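Local coordinates for protein Lysine/ornithine decarboxylase (Selenomonas ruminantium, PDB 5GJO) that decarboxylates both L-lysine and L-ornithine with similar efficiency, using pyridoxal 5'-phosphate, to give cadaverine and putrescine, at residues A[175-180]-A[199-204]; A[162-167]-A[210-215]. The protein carries 2 engineered substitutions. One frame throughout, in Å; residues are numbered along the deposited sequence.

In the fold
Contacts 1 and 2 are neighbours, their centres about 8 Å apart, in the barrel that binds the pyridoxal phosphate. Along the chain the order is helix 160-169, strand 173-178, helix 189-207, strand 214-216, so both segments of contact 1 fall between the two segments of contact 2 in sequence. Strands 173-178 and 214-216 lie side by side in the parallel sheet, and M175 O lies 2.9 Å from T213 N, a probable hydrogen bond joining the two contacts. Contact 1 packs helix 189-207 on the barrel wall; contact 2 fits helix 160-169 against the loop that leads into strand 214-216. They share an apolar layer, since L212 touches both I177 and F202, while H180 leads from contact 1 to the cofactor.

Contact 1: A[175-180]-A[199-204]; sequences MGICFH and RRLFDE. With PLP (pyridoxal-5'-phosphate), chain H.
I177 meets helix 189-207 through one methyl, and the distances show how closely it is seated: I177 CD1 is 3.5 Å from L201 CB and 3.8 Å from F202 CD1. Its CG1 branch lies anti to the carbonyl carbon (chi1 -61°) and runs on extended, which carries CD1 out from the strand to the helix. There the isoleucine crosses L201 at about a right angle and slides past F202, meeting the phenyl ring obliquely. G176 lies beside this part: a beta carbon there would stand 4.1 Å from F202 CZ, no clash in itself, but would be jammed against the carbonyl O of M175. F248 packs edge-to-face with F202.

This is the strand-to-helix half of a beta-alpha-beta unit, strand 173-178, helix 189-207 and strand 214-216, in the TIM-type barrel of class-II decarboxylases. The same segment 175-180 reaches the cofactor through H180. Its NE2 donates to PLP O4P over 3.1 Å at 162°, close to straight and near the imidazole plane, while the CD2-NE2 edge stands over the pyridine ring, with CD2 3.6 Å from PLP C4. G182 N, bonded to ND1, helps fix the rotation of the ring. Replacing H180 by an alanine is likely to leave PLP O4P without this donor, G182 N without its mate and the pyridine ring without the edge above it.

The other flank of the helix is looser and partly exposed. It carries two salt bridges, each spanning one helical turn. R200 NH1 reaches E204 OE1 at 3.0 Å, within the guanidinium plane but 44° out of the carboxylate plane; the bond from R199 NH2 to D203 OD1 is bent and weak, while R199 NH1 is also hydrogen-bonded, to the carbonyl O of L247.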
ATOM      1  N   MET A 175     -27.857 -21.986   5.333  1.00 18.20           N
ATOM      2  CA  MET A 175     -27.044 -23.176   5.222  1.00 17.94           C
ATOM      3  C   MET A 175     -26.209 -23.465   6.463  1.00 19.53           C
ATOM      4  O   MET A 175     -25.902 -24.640   6.829  1.00 16.08           O
ATOM      5  CB  MET A 175     -26.090 -23.034   4.003  1.00 23.48           C
ATOM      6  CG  MET A 175     -25.400 -24.363   3.742  1.00 29.64           C
ATOM      7  SD  MET A 175     -24.132 -24.163   2.504  1.00 33.85           S
ATOM      8  CE  MET A 175     -24.572 -25.641   1.590  1.00 31.73           C
ATOM      9  N   GLY A 176     -25.806 -22.391   7.129  1.00 16.47           N
ATOM     10  CA  GLY A 176     -24.985 -22.588   8.314  1.00 17.85           C
ATOM     11  C   GLY A 176     -24.368 -21.340   8.936  1.00 16.21           C
ATOM     12  O   GLY A 176     -24.854 -20.209   8.747  1.00 16.96           O
ATOM     13  N   ILE A 177     -23.304 -21.613   9.664  1.00 16.84           N
ATOM     14  CA  ILE A 177     -22.626 -20.623  10.494  1.00 16.45           C
ATOM     15  C   ILE A 177     -21.121 -20.629  10.137  1.00 16.74           C
ATOM     16  O   ILE A 177     -20.535 -21.681   9.877  1.00 16.80           O
ATOM     17  CB  ILE A 177     -22.847 -20.909  11.938  1.00 17.69           C
ATOM     18  CG1 ILE A 177     -24.382 -20.825  12.232  1.00 19.98           C
ATOM     19  CG2 ILE A 177     -22.155 -19.883  12.832  1.00 19.96           C
ATOM     20  CD1 ILE A 177     -24.757 -21.174  13.640  1.00 20.38           C
ATOM     21  N   CYS A 178     -20.572 -19.424  10.170  1.00 15.57           N
ATOM     22  CA  CYS A 178     -19.126 -19.218  10.055  1.00 15.66           C
ATOM     23  C   CYS A 178     -18.602 -18.244  11.096  1.00 15.36           C
ATOM     24  O   CYS A 178     -19.320 -17.480  11.726  1.00 13.20           O
ATOM     25  CB  CYS A 178     -18.747 -18.700   8.634  1.00 15.04           C
ATOM     26  SG  CYS A 178     -19.264 -17.083   8.166  1.00 15.86           S
ATOM     27  N   PHE A 179     -17.291 -18.282  11.243  1.00 14.46           N
ATOM     28  CA  PHE A 179     -16.603 -17.404  12.146  1.00 13.19           C
ATOM     29  C   PHE A 179     -15.120 -17.301  11.695  1.00 13.58           C
ATOM     30  O   PHE A 179     -14.620 -18.154  10.907  1.00 12.26           O
ATOM     31  CB  PHE A 179     -16.694 -17.794  13.617  1.00 12.49           C
ATOM     32  CG  PHE A 179     -16.176 -19.159  13.935  1.00 12.05           C
ATOM     33  CD1 PHE A 179     -14.835 -19.390  14.121  1.00 12.51           C
ATOM     34  CD2 PHE A 179     -17.004 -20.207  14.044  1.00 13.02           C
ATOM     35  CE1 PHE A 179     -14.336 -20.624  14.429  1.00 14.02           C
ATOM     36  CE2 PHE A 179     -16.537 -21.469  14.337  1.00 13.20           C
ATOM     37  CZ  PHE A 179     -15.190 -21.692  14.561  1.00 14.70           C
ATOM     38  N   HIS A 180     -14.499 -16.197  12.132  1.00 12.15           N
ATOM     39  CA  HIS A 180     -13.017 -16.072  11.938  1.00 13.46           C
ATOM     40  C   HIS A 180     -12.519 -15.560  13.290  1.00 12.79           C
ATOM     41  O   HIS A 180     -12.989 -14.519  13.779  1.00 14.76           O
ATOM     42  CB  HIS A 180     -12.675 -15.165  10.814  1.00 15.39           C
ATOM     43  CG  HIS A 180     -11.279 -15.329  10.318  1.00 16.57           C
ATOM     44  ND1 HIS A 180     -10.212 -15.324  11.178  1.00 17.52           N
ATOM     45  CD2 HIS A 180     -10.766 -15.495   9.078  1.00 19.32           C
ATOM     46  CE1 HIS A 180      -9.076 -15.420  10.493  1.00 20.78           C
ATOM     47  NE2 HIS A 180      -9.378 -15.534   9.216  1.00 18.45           N
ATOM     48  N   ARG A 199     -22.278 -24.955  18.069  1.00 16.55           N
ATOM     49  CA  ARG A 199     -22.994 -26.200  18.395  1.00 18.03           C
ATOM     50  C   ARG A 199     -24.333 -25.862  19.033  1.00 19.56           C
ATOM     51  O   ARG A 199     -25.346 -26.384  18.603  1.00 20.04           O
ATOM     52  CB  ARG A 199     -22.164 -27.096  19.301  1.00 18.32           C
ATOM     53  CG  ARG A 199     -22.837 -28.433  19.698  1.00 21.40           C
ATOM     54  CD  ARG A 199     -23.083 -29.336  18.496  1.00 21.18           C
ATOM     55  NE  ARG A 199     -24.351 -29.168  17.832  1.00 20.85           N
ATOM     56  CZ  ARG A 199     -24.717 -29.835  16.724  1.00 24.98           C
ATOM     57  NH1 ARG A 199     -23.840 -30.621  16.096  1.00 24.48           N
ATOM     58  NH2 ARG A 199     -25.955 -29.674  16.181  1.00 22.23           N
ATOM     59  N   ARG A 200     -24.349 -24.949  19.977  1.00 20.11           N
ATOM     60  CA  ARG A 200     -25.604 -24.503  20.610  1.00 20.09           C
ATOM     61  C   ARG A 200     -26.496 -23.878  19.572  1.00 18.37           C
ATOM     62  O   ARG A 200     -27.697 -24.216  19.495  1.00 17.09           O
ATOM     63  CB  ARG A 200     -25.364 -23.602  21.807  1.00 19.41           C
ATOM     64  CG  ARG A 200     -26.670 -23.062  22.376  1.00 21.27           C
ATOM     65  CD  ARG A 200     -26.395 -22.046  23.448  1.00 22.27           C
ATOM     66  NE  ARG A 200     -25.601 -20.873  22.999  1.00 20.90           N
ATOM     67  CZ  ARG A 200     -26.061 -19.847  22.316  1.00 23.89           C
ATOM     68  NH1 ARG A 200     -27.318 -19.823  21.859  1.00 27.89           N
ATOM     69  NH2 ARG A 200     -25.238 -18.848  22.004  1.00 25.36           N
ATOM     70  N   LEU A 201     -25.970 -22.990  18.756  1.00 17.55           N
ATOM     71  CA  LEU A 201     -26.768 -22.391  17.657  1.00 19.01           C
ATOM     72  C   LEU A 201     -27.344 -23.393  16.698  1.00 20.32           C
ATOM     73  O   LEU A 201     -28.513 -23.297  16.327  1.00 17.17           O
ATOM     74  CB  LEU A 201     -26.009 -21.301  16.933  1.00 18.86           C
ATOM     75  CG  LEU A 201     -25.644 -20.090  17.785  1.00 17.18           C
ATOM     76  CD1 LEU A 201     -24.671 -19.187  17.029  1.00 18.18           C
ATOM     77  CD2 LEU A 201     -26.861 -19.274  18.165  1.00 19.28           C
ATOM     78  N   PHE A 202     -26.556 -24.399  16.298  1.00 17.38           N
ATOM     79  CA  PHE A 202     -27.101 -25.399  15.384  1.00 18.56           C
ATOM     80  C   PHE A 202     -28.318 -26.150  16.052  1.00 20.22           C
ATOM     81  O   PHE A 202     -29.340 -26.423  15.410  1.00 20.75           O
ATOM     82  CB  PHE A 202     -26.044 -26.433  15.068  1.00 17.48           C
ATOM     83  CG  PHE A 202     -25.259 -26.161  13.818  1.00 18.06           C
ATOM     84  CD1 PHE A 202     -24.578 -24.986  13.615  1.00 18.12           C
ATOM     85  CD2 PHE A 202     -25.180 -27.118  12.829  1.00 19.30           C
ATOM     86  CE1 PHE A 202     -23.805 -24.790  12.449  1.00 19.04           C
ATOM     87  CE2 PHE A 202     -24.448 -26.945  11.691  1.00 19.08           C
ATOM     88  CZ  PHE A 202     -23.780 -25.734  11.459  1.00 18.72           C
ATOM     89  N   ASP A 203     -28.175 -26.473  17.323  1.00 19.38           N
ATOM     90  CA  ASP A 203     -29.226 -27.162  18.034  1.00 20.69           C
ATOM     91  C   ASP A 203     -30.494 -26.305  18.118  1.00 22.87           C
ATOM     92  O   ASP A 203     -31.577 -26.779  17.858  1.00 20.87           O
ATOM     93  CB  ASP A 203     -28.760 -27.552  19.426  1.00 23.00           C
ATOM     94  CG  ASP A 203     -27.702 -28.641  19.419  1.00 27.30           C
ATOM     95  OD1 ASP A 203     -27.488 -29.292  18.395  1.00 27.66           O
ATOM     96  OD2 ASP A 203     -27.086 -28.828  20.467  1.00 29.67           O
ATOM     97  N   GLU A 204     -30.337 -25.031  18.438  1.00 21.86           N
ATOM     98  CA  GLU A 204     -31.503 -24.102  18.485  1.00 23.96           C
ATOM     99  C   GLU A 204     -32.128 -23.920  17.098  1.00 25.34           C
ATOM    100  O   GLU A 204     -33.379 -23.896  16.930  1.00 22.98           O
ATOM    101  CB  GLU A 204     -31.107 -22.753  19.104  1.00 23.96           C
ATOM    102  CG  GLU A 204     -30.667 -22.824  20.536  1.00 25.38           C
ATOM    103  CD  GLU A 204     -30.198 -21.487  21.112  1.00 33.84           C
ATOM    104  OE1 GLU A 204     -29.738 -21.472  22.291  1.00 33.60           O
ATOM    105  OE2 GLU A 204     -30.266 -20.464  20.395  1.00 39.44           O
TER
HETATM  106  N1  PLP H 406     -11.194 -15.908   5.267  1.00 35.98           N
HETATM  107  C2  PLP H 406     -11.698 -14.686   5.566  1.00 46.50           C
HETATM  108  C2A PLP H 406     -13.173 -14.425   5.414  1.00 49.94           C
HETATM  109  C3  PLP H 406     -10.799 -13.605   6.043  1.00 39.68           C
HETATM  110  O3  PLP H 406     -11.282 -12.370   6.350  1.00 32.07           O
HETATM  111  C4  PLP H 406      -9.359 -13.921   6.173  1.00 37.42           C
HETATM  112  C4A PLP H 406      -8.385 -12.910   6.640  1.00 42.13           C
HETATM  113  O4A PLP H 406      -8.634 -11.722   6.520  1.00 35.07           O
HETATM  114  C5  PLP H 406      -8.936 -15.296   5.813  1.00 35.06           C
HETATM  115  C6  PLP H 406      -9.889 -16.213   5.379  1.00 31.96           C
HETATM  116  C5A PLP H 406      -7.483 -15.698   5.919  1.00 29.43           C
HETATM  117  O4P PLP H 406      -6.995 -15.382   7.221  1.00 17.35           O
HETATM  118  P   PLP H 406      -5.550 -15.904   7.701  1.00 12.30           P
HETATM  119  O1P PLP H 406      -5.681 -17.408   7.679  1.00 11.87           O
HETATM  120  O2P PLP H 406      -5.390 -15.313   9.081  1.00 15.03           O
HETATM  121  O3P PLP H 406      -4.600 -15.346   6.669  1.00 13.73           O

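Contact 2: A[162-167]-A[210-215]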
ATOM      1  N   ASP A 162     -31.895 -15.263  14.019  1.00 20.91           N
ATOM      2  CA  ASP A 162     -32.745 -14.252  13.384  1.00 19.65           C
ATOM      3  C   ASP A 162     -32.295 -13.794  12.009  1.00 20.36           C
ATOM      4  O   ASP A 162     -33.114 -13.555  11.096  1.00 16.89           O
ATOM      5  CB  ASP A 162     -32.925 -13.012  14.263  1.00 25.36           C
ATOM      6  CG  ASP A 162     -33.694 -13.295  15.577  1.00 27.54           C
ATOM      7  OD1 ASP A 162     -34.515 -14.224  15.624  1.00 27.76           O
ATOM      8  OD2 ASP A 162     -33.408 -12.594  16.584  1.00 29.86           O
ATOM      9  N   LEU A 163     -30.974 -13.612  11.813  1.00 16.99           N
ATOM     10  CA  LEU A 163     -30.481 -13.314  10.506  1.00 17.51           C
ATOM     11  C   LEU A 163     -30.675 -14.460   9.473  1.00 17.12           C
ATOM     12  O   LEU A 163     -31.030 -14.168   8.316  1.00 18.98           O
ATOM     13  CB  LEU A 163     -28.971 -12.893  10.575  1.00 17.48           C
ATOM     14  CG  LEU A 163     -28.768 -11.494  11.092  1.00 18.09           C
ATOM     15  CD1 LEU A 163     -27.288 -11.363  11.545  1.00 18.18           C
ATOM     16  CD2 LEU A 163     -29.076 -10.429  10.044  1.00 20.46           C
ATOM     17  N   LEU A 164     -30.412 -15.690   9.879  1.00 18.16           N
ATOM     18  CA  LEU A 164     -30.619 -16.809   9.006  1.00 18.12           C
ATOM     19  C   LEU A 164     -32.142 -16.912   8.630  1.00 19.87           C
ATOM     20  O   LEU A 164     -32.486 -17.155   7.483  1.00 18.08           O
ATOM     21  CB  LEU A 164     -30.165 -18.065   9.638  1.00 18.98           C
ATOM     22  CG  LEU A 164     -28.629 -18.290   9.701  1.00 18.16           C
ATOM     23  CD1 LEU A 164     -28.274 -19.533  10.466  1.00 19.40           C
ATOM     24  CD2 LEU A 164     -28.057 -18.346   8.274  1.00 19.93           C
ATOM     25  N   LYS A 165     -33.013 -16.730   9.625  1.00 19.96           N
ATOM     26  CA  LYS A 165     -34.468 -16.783   9.369  1.00 23.16           C
ATOM     27  C   LYS A 165     -34.864 -15.666   8.419  1.00 22.02           C
ATOM     28  O   LYS A 165     -35.620 -15.928   7.496  1.00 20.21           O
ATOM     29  CB  LYS A 165     -35.251 -16.867  10.689  1.00 25.33           C
ATOM     30  CG  LYS A 165     -36.753 -17.092  10.595  1.00 35.22           C
ATOM     31  CD  LYS A 165     -37.079 -18.408   9.918  1.00 39.15           C
ATOM     32  CE  LYS A 165     -38.508 -18.880  10.138  1.00 45.11           C
ATOM     33  NZ  LYS A 165     -38.400 -20.366   9.967  1.00 45.42           N
ATOM     34  N   ALA A 166     -34.338 -14.426   8.541  1.00 19.18           N
ATOM     35  CA  ALA A 166     -34.637 -13.362   7.586  1.00 18.40           C
ATOM     36  C   ALA A 166     -34.115 -13.661   6.186  1.00 18.43           C
ATOM     37  O   ALA A 166     -34.696 -13.256   5.126  1.00 20.05           O
ATOM     38  CB  ALA A 166     -34.119 -12.014   8.075  1.00 19.80           C
ATOM     39  N   ALA A 167     -32.914 -14.243   6.123  1.00 18.49           N
ATOM     40  CA  ALA A 167     -32.386 -14.585   4.826  1.00 17.87           C
ATOM     41  C   ALA A 167     -33.285 -15.644   4.180  1.00 17.68           C
ATOM     42  O   ALA A 167     -33.560 -15.539   2.988  1.00 20.97           O
ATOM     43  CB  ALA A 167     -30.973 -15.197   4.946  1.00 19.60           C
ATOM     44  N   MET A 210     -35.037 -25.085  10.951  1.00 37.25           N
ATOM     45  CA  MET A 210     -34.000 -24.689  10.012  1.00 28.22           C
ATOM     46  C   MET A 210     -32.925 -25.750  10.170  1.00 29.17           C
ATOM     47  O   MET A 210     -32.459 -25.967  11.255  1.00 36.46           O
ATOM     48  CB  MET A 210     -33.469 -23.340  10.485  1.00 27.76           C
ATOM     49  CG  MET A 210     -32.754 -22.448   9.506  1.00 30.40           C
ATOM     50  SD  MET A 210     -32.826 -20.702   9.969  1.00 30.51           S
ATOM     51  CE  MET A 210     -32.774 -20.756  11.750  1.00 33.54           C
ATOM     52  N   HIS A 211     -32.518 -26.441   9.125  1.00 29.03           N
ATOM     53  CA  HIS A 211     -31.566 -27.489   9.409  1.00 30.57           C
ATOM     54  C   HIS A 211     -30.266 -27.011   8.826  1.00 26.11           C
ATOM     55  O   HIS A 211     -30.129 -26.920   7.602  1.00 25.30           O
ATOM     56  CB  HIS A 211     -31.961 -28.806   8.801  1.00 33.40           C
ATOM     57  CG  HIS A 211     -30.969 -29.882   9.067  1.00 33.69           C
ATOM     58  ND1 HIS A 211     -30.220 -30.461   8.066  1.00 39.09           N
ATOM     59  CD2 HIS A 211     -30.554 -30.455  10.222  1.00 34.44           C
ATOM     60  CE1 HIS A 211     -29.439 -31.392   8.580  1.00 33.40           C
ATOM     61  NE2 HIS A 211     -29.611 -31.393   9.889  1.00 38.09           N
ATOM     62  N   LEU A 212     -29.286 -26.821   9.702  1.00 23.82           N
ATOM     63  CA  LEU A 212     -28.001 -26.221   9.201  1.00 23.02           C
ATOM     64  C   LEU A 212     -27.077 -27.385   8.939  1.00 18.35           C
ATOM     65  O   LEU A 212     -26.962 -28.273   9.751  1.00 21.30           O
ATOM     66  CB  LEU A 212     -27.412 -25.296  10.278  1.00 21.50           C
ATOM     67  CG  LEU A 212     -28.342 -24.137  10.679  1.00 20.19           C
ATOM     68  CD1 LEU A 212     -27.700 -23.260  11.735  1.00 20.30           C
ATOM     69  CD2 LEU A 212     -28.782 -23.249   9.544  1.00 22.46           C
ATOM     70  N   THR A 213     -26.443 -27.315   7.813  1.00 20.66           N
ATOM     71  CA  THR A 213     -25.654 -28.429   7.280  1.00 20.35           C
ATOM     72  C   THR A 213     -24.100 -28.165   7.268  1.00 20.15           C
ATOM     73  O   THR A 213     -23.331 -29.130   7.170  1.00 18.56           O
ATOM     74  CB  THR A 213     -26.069 -28.706   5.820  1.00 20.56           C
ATOM     75  OG1 THR A 213     -25.966 -27.572   5.002  1.00 21.00           O
ATOM     76  CG2 THR A 213     -27.568 -29.173   5.707  1.00 27.04           C
ATOM     77  N   ASP A 214     -23.710 -26.891   7.232  1.00 18.82           N
ATOM     78  CA  ASP A 214     -22.322 -26.471   7.002  1.00 17.78           C
ATOM     79  C   ASP A 214     -21.787 -25.507   8.049  1.00 19.39           C
ATOM     80  O   ASP A 214     -22.472 -24.599   8.444  1.00 17.94           O
ATOM     81  CB  ASP A 214     -22.228 -25.767   5.667  1.00 17.99           C
ATOM     82  CG  ASP A 214     -22.298 -26.723   4.495  1.00 23.93           C
ATOM     83  OD1 ASP A 214     -23.327 -27.367   4.348  1.00 22.49           O
ATOM     84  OD2 ASP A 214     -21.337 -26.806   3.738  1.00 21.03           O
ATOM     85  N   LEU A 215     -20.530 -25.696   8.435  1.00 17.19           N
ATOM     86  CA  LEU A 215     -19.897 -24.849   9.425  1.00 15.28           C
ATOM     87  C   LEU A 215     -18.503 -24.448   8.810  1.00 17.21           C
ATOM     88  O   LEU A 215     -17.805 -25.300   8.314  1.00 16.04           O
ATOM     89  CB  LEU A 215     -19.679 -25.628  10.650  1.00 17.35           C
ATOM     90  CG  LEU A 215     -18.867 -25.056  11.766  1.00 18.53           C
ATOM     91  CD1 LEU A 215     -19.635 -23.844  12.344  1.00 19.14           C
ATOM     92  CD2 LEU A 215     -18.549 -26.116  12.843  1.00 19.57           C
TER
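L164 and M210 make the first shell together with L212. The thioether SD of M210 lies 3.8 Å from L164 CB and 4.0 Å from K165 N, so the sulfur rests alongside the start of one helical side chain and the backbone next to it. M210 CG is anti to the backbone N (chi1 -159°), which sends the chain toward helix 160-169, and a bend at chi3 (34°) turns CE aside. Deeper in, L164 and L212 reach toward each other tip to tip, with L164 CD1 3.9 Å from L212 CD2.

A second shell sets these groups in place. A174 of strand 173-178 touches both L164 and M210, and V136 packs on L164 as well; L212 is flanked by I177, F202 and A205. M210 and L212 thus place apolar side chains against helix 160-169, and L212 also meets helix 189-207, as the chain enters strand 214-216. Farther out, T213 OG1 donates to the anti lone pair of D214 OD1 at 2.7 Å, while D214 OD2 takes a salt bridge from R113 and a hydrogen bond from W254, which probably helps hold the start of the strand.

K165 borders the contact, its NZ bonded to Q168 OE1. Since no hydrogen bond or salt bridge crosses between the two segments, the match of helix and loop rests mainly on apolar fit, which has little directional preference; the polar bonds of D214 and K165 lie outside it.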